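Local coordinates for single-stranded DNA-binding protein (Thermoanaerobacter tengcongensis, PDB 4GS3) that probably binds single-stranded DNA through the oligonucleotide-binding domain, the N-terminal part of a longer PriB protein, that this chain represents, at residues A[32-40]-A[51-61]. Sequence-based numbering, arbitrary orientation.
Sequences GEKFFNFIL and YLPITISNRLF
Glu-33 and Ser-57 meet at one end of this strand pair, where Ser-57 OG donates to Glu-33 OE2 at 2.6 Å, and OE2 accepts through its anti lone pair. Glu-33 reaches across to the neighbouring strand on a fully extended side chain, its CG directed away from the backbone N (chi1 -175°). The same hydroxyl accepts from Arg-59 N at 3.0 Å, closing an ST turn as strand 51-57 ends. Cutting Glu-33 back to an alanine would probably leave the Ser-57 hydroxyl proton without this acceptor, although OG would still be held by Arg-59 N. On the face that carries Ser-57, Thr-55 OG1 donates to Asn-37 OD1 at 2.7 Å, the two side chains lying side by side; Thr-55 OG1 is also hydrogen-bonded to Thr-96. Phe-36, Phe-38, Leu-40, Leu-52, Ile-54 and Ile-56 make the opposite face apolar: Ile-54 CB sits over the Phe-38 ring, 3.8 Å from its centroid, while Ile-56 CG2 meets the edge of that ring, 3.9 Å from CE1. Past the strand, Phe-61 turns its edge to the face of Phe-36 in an offset edge-to-face pair, centroids 5.8 Å apart. Paired backbone bonds at Phe-36/Ile-56, Phe-38/Ile-54 and Leu-40/Leu-52 fix this antiparallel register. Beyond them, Leu-16, Leu-24 and Val-97 pack against the apolar face, and strands 14-20 and 93-105 flank the pair, making it a central hairpin of the curled sheet characteristic of the OB fold.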
loop_
_atom_site.group_PDB
_atom_site.type_symbol
_atom_site.label_atom_id
_atom_site.label_comp_id
_atom_site.label_asym_id
_atom_site.label_seq_id
_atom_site.Cartn_x
_atom_site.Cartn_y
_atom_site.Cartn_z
ATOM N N GLY A 32 -17.565 7.181 6.528
ATOM C CA GLY A 32 -17.680 5.810 6.978
ATOM C C GLY A 32 -16.758 4.795 6.310
ATOM O O GLY A 32 -16.549 3.719 6.885
ATOM N N GLU A 33 -16.209 5.081 5.148
ATOM C CA GLU A 33 -15.188 4.214 4.531
ATOM C C GLU A 33 -13.885 4.272 5.299
ATOM O O GLU A 33 -13.341 5.328 5.554
ATOM C CB GLU A 33 -15.020 4.673 3.054
ATOM C CG GLU A 33 -14.057 3.766 2.263
ATOM C CD GLU A 33 -13.871 4.117 0.811
ATOM O OE1 GLU A 33 -14.477 5.108 0.285
ATOM O OE2 GLU A 33 -13.156 3.440 0.037
ATOM N N LYS A 34 -13.311 3.144 5.660
ATOM C CA LYS A 34 -12.101 3.029 6.476
ATOM C C LYS A 34 -10.869 2.909 5.558
ATOM O O LYS A 34 -10.855 2.104 4.619
ATOM C CB LYS A 34 -12.161 1.827 7.397
ATOM C CG LYS A 34 -13.339 1.800 8.370
ATOM C CD LYS A 34 -13.431 0.429 9.049
ATOM C CE LYS A 34 -14.204 0.443 10.367
ATOM N NZ LYS A 34 -15.669 0.621 10.134
ATOM N N PHE A 35 -9.852 3.702 5.841
ATOM C CA PHE A 35 -8.586 3.695 5.179
ATOM C C PHE A 35 -7.480 3.305 6.173
ATOM O O PHE A 35 -7.496 3.664 7.353
ATOM C CB PHE A 35 -8.276 5.044 4.492
ATOM C CG PHE A 35 -9.187 5.295 3.302
ATOM C CD1 PHE A 35 -10.471 5.794 3.535
ATOM C CD2 PHE A 35 -8.762 5.014 2.016
ATOM C CE1 PHE A 35 -11.305 6.021 2.463
ATOM C CE2 PHE A 35 -9.626 5.244 0.967
ATOM C CZ PHE A 35 -10.894 5.719 1.187
ATOM N N PHE A 36 -6.502 2.613 5.600
ATOM C CA PHE A 36 -5.368 2.106 6.333
ATOM C C PHE A 36 -4.067 2.492 5.612
ATOM O O PHE A 36 -4.040 2.525 4.382
ATOM C CB PHE A 36 -5.422 0.611 6.421
ATOM C CG PHE A 36 -6.640 0.121 7.178
ATOM C CD1 PHE A 36 -7.855 0.029 6.514
ATOM C CD2 PHE A 36 -6.559 -0.184 8.490
ATOM C CE1 PHE A 36 -8.975 -0.384 7.184
ATOM C CE2 PHE A 36 -7.694 -0.649 9.174
ATOM C CZ PHE A 36 -8.883 -0.735 8.516
ATOM N N ASN A 37 -3.041 2.738 6.373
ATOM C CA ASN A 37 -1.710 2.966 5.857
ATOM C C ASN A 37 -0.804 1.813 6.254
ATOM O O ASN A 37 -0.956 1.247 7.342
ATOM C CB ASN A 37 -1.125 4.230 6.529
ATOM C CG ASN A 37 -1.803 5.511 6.142
ATOM O OD1 ASN A 37 -2.137 5.764 4.990
ATOM N ND2 ASN A 37 -1.994 6.372 7.121
ATOM N N PHE A 38 0.181 1.483 5.416
ATOM C CA PHE A 38 1.191 0.515 5.774
ATOM C C PHE A 38 2.426 0.777 4.915
ATOM O O PHE A 38 2.346 1.444 3.891
ATOM C CB PHE A 38 0.716 -0.924 5.639
ATOM C CG PHE A 38 0.427 -1.400 4.258
ATOM C CD1 PHE A 38 -0.795 -1.163 3.655
ATOM C CD2 PHE A 38 1.372 -2.113 3.548
ATOM C CE1 PHE A 38 -1.096 -1.648 2.409
ATOM C CE2 PHE A 38 1.083 -2.606 2.288
ATOM C CZ PHE A 38 -0.162 -2.377 1.737
ATOM N N ILE A 39 3.556 0.188 5.304
ATOM C CA ILE A 39 4.774 0.261 4.528
ATOM C C ILE A 39 5.021 -1.044 3.803
ATOM O O ILE A 39 4.879 -2.123 4.385
ATOM C CB ILE A 39 5.959 0.558 5.476
ATOM C CG1 ILE A 39 5.736 1.877 6.232
ATOM C CG2 ILE A 39 7.298 0.542 4.721
ATOM C CD1 ILE A 39 5.492 3.081 5.367
ATOM N N LEU A 40 5.391 -0.931 2.532
ATOM C CA LEU A 40 5.744 -2.059 1.685
ATOM C C LEU A 40 7.254 -2.080 1.510
ATOM O O LEU A 40 7.844 -1.053 1.147
ATOM C CB LEU A 40 5.037 -1.918 0.322
ATOM C CG LEU A 40 5.064 -3.167 -0.553
ATOM C CD1 LEU A 40 4.085 -4.192 -0.033
ATOM C CD2 LEU A 40 4.783 -2.791 -2.004
ATOM N N TYR A 51 11.423 1.249 1.157
ATOM C CA TYR A 51 10.354 1.185 2.118
ATOM C C TYR A 51 9.336 2.250 1.726
ATOM O O TYR A 51 9.606 3.452 1.842
ATOM C CB TYR A 51 10.862 1.428 3.552
ATOM C CG TYR A 51 11.786 0.289 3.922
ATOM C CD1 TYR A 51 11.264 -0.959 4.200
ATOM C CD2 TYR A 51 13.147 0.447 3.990
ATOM C CE1 TYR A 51 12.031 -2.034 4.555
ATOM C CE2 TYR A 51 13.990 -0.654 4.310
ATOM C CZ TYR A 51 13.397 -1.864 4.575
ATOM O OH TYR A 51 14.156 -2.964 4.887
ATOM N N LEU A 52 8.193 1.809 1.205
ATOM C CA LEU A 52 7.291 2.669 0.475
ATOM C C LEU A 52 5.932 2.747 1.147
ATOM O O LEU A 52 5.394 1.742 1.590
ATOM C CB LEU A 52 7.137 2.209 -0.970
ATOM C CG LEU A 52 8.467 2.091 -1.698
ATOM C CD1 LEU A 52 8.323 1.578 -3.087
ATOM C CD2 LEU A 52 9.226 3.413 -1.744
ATOM N N PRO A 53 5.367 3.948 1.221
ATOM C CA PRO A 53 4.065 4.141 1.895
ATOM C C PRO A 53 2.904 3.796 0.995
ATOM O O PRO A 53 2.826 4.245 -0.156
ATOM C CB PRO A 53 4.081 5.633 2.167
ATOM C CG PRO A 53 4.835 6.215 0.982
ATOM C CD PRO A 53 5.923 5.215 0.737
ATOM N N ILE A 54 1.992 2.992 1.527
ATOM C CA ILE A 54 0.783 2.599 0.848
ATOM C C ILE A 54 -0.434 3.064 1.679
ATOM O O ILE A 54 -0.408 2.982 2.906
ATOM C CB ILE A 54 0.689 1.070 0.657
ATOM C CG1 ILE A 54 2.005 0.440 0.184
ATOM C CG2 ILE A 54 -0.454 0.711 -0.258
ATOM C CD1 ILE A 54 2.544 0.925 -1.140
ATOM N N THR A 55 -1.487 3.460 0.997
ATOM C CA THR A 55 -2.790 3.730 1.595
ATOM C C THR A 55 -3.809 2.893 0.875
ATOM O O THR A 55 -3.800 2.861 -0.362
ATOM C CB THR A 55 -3.145 5.210 1.535
ATOM O OG1 THR A 55 -2.177 5.948 2.294
ATOM C CG2 THR A 55 -4.572 5.491 2.033
ATOM N N ILE A 56 -4.670 2.227 1.621
ATOM C CA ILE A 56 -5.650 1.378 1.020
ATOM C C ILE A 56 -6.964 1.456 1.760
ATOM O O ILE A 56 -7.033 1.496 2.995
ATOM C CB ILE A 56 -5.090 -0.061 0.987
ATOM C CG1 ILE A 56 -5.989 -0.961 0.156
ATOM C CG2 ILE A 56 -4.848 -0.650 2.387
ATOM C CD1 ILE A 56 -5.237 -2.199 -0.367
ATOM N N SER A 57 -8.041 1.447 0.975
ATOM C CA SER A 57 -9.399 1.348 1.469
ATOM C C SER A 57 -9.721 -0.085 1.861
ATOM O O SER A 57 -9.330 -1.016 1.184
ATOM C CB SER A 57 -10.375 1.711 0.375
ATOM O OG SER A 57 -11.695 1.455 0.818
ATOM N N ASN A 58 -10.489 -0.249 2.927
ATOM C CA ASN A 58 -10.854 -1.639 3.228
ATOM C C ASN A 58 -11.845 -2.169 2.201
ATOM O O ASN A 58 -11.978 -3.376 2.196
ATOM C CB ASN A 58 -11.383 -1.886 4.620
ATOM C CG ASN A 58 -12.713 -1.266 4.896
ATOM O OD1 ASN A 58 -13.114 -0.362 4.179
ATOM N ND2 ASN A 58 -13.377 -1.724 5.920
ATOM N N ARG A 59 -12.375 -1.386 1.307
ATOM C CA ARG A 59 -13.093 -1.971 0.166
ATOM C C ARG A 59 -12.213 -2.851 -0.692
ATOM O O ARG A 59 -12.705 -3.726 -1.347
ATOM C CB ARG A 59 -13.655 -0.925 -0.797
ATOM C CG ARG A 59 -14.223 0.313 -0.207
ATOM C CD ARG A 59 -15.281 0.985 -1.044
ATOM N NE ARG A 59 -16.468 0.708 -0.283
ATOM C CZ ARG A 59 -17.359 -0.231 -0.584
ATOM N NH1 ARG A 59 -18.335 -0.482 0.267
ATOM N NH2 ARG A 59 -17.235 -0.930 -1.708
ATOM N N LEU A 60 -10.919 -2.574 -0.772
ATOM C CA LEU A 60 -10.119 -3.304 -1.754
ATOM C C LEU A 60 -9.462 -4.592 -1.381
ATOM O O LEU A 60 -8.819 -5.276 -2.186
ATOM C CB LEU A 60 -8.894 -2.422 -2.096
ATOM C CG LEU A 60 -9.191 -1.395 -3.147
ATOM C CD1 LEU A 60 -7.870 -0.665 -3.413
ATOM C CD2 LEU A 60 -9.737 -1.917 -4.467
ATOM N N PHE A 61 -9.542 -4.806 -0.067
ATOM C CA PHE A 61 -8.803 -6.025 0.365
ATOM C C PHE A 61 -9.792 -6.880 1.127
ATOM O O PHE A 61 -9.395 -7.794 1.867
ATOM C CB PHE A 61 -7.520 -5.701 1.094
ATOM C CG PHE A 61 -7.587 -5.006 2.447
ATOM C CD1 PHE A 61 -7.597 -3.617 2.575
ATOM C CD2 PHE A 61 -7.643 -5.774 3.610
ATOM C CE1 PHE A 61 -7.639 -2.990 3.805
ATOM C CE2 PHE A 61 -7.698 -5.146 4.841
ATOM C CZ PHE A 61 -7.752 -3.772 4.945
#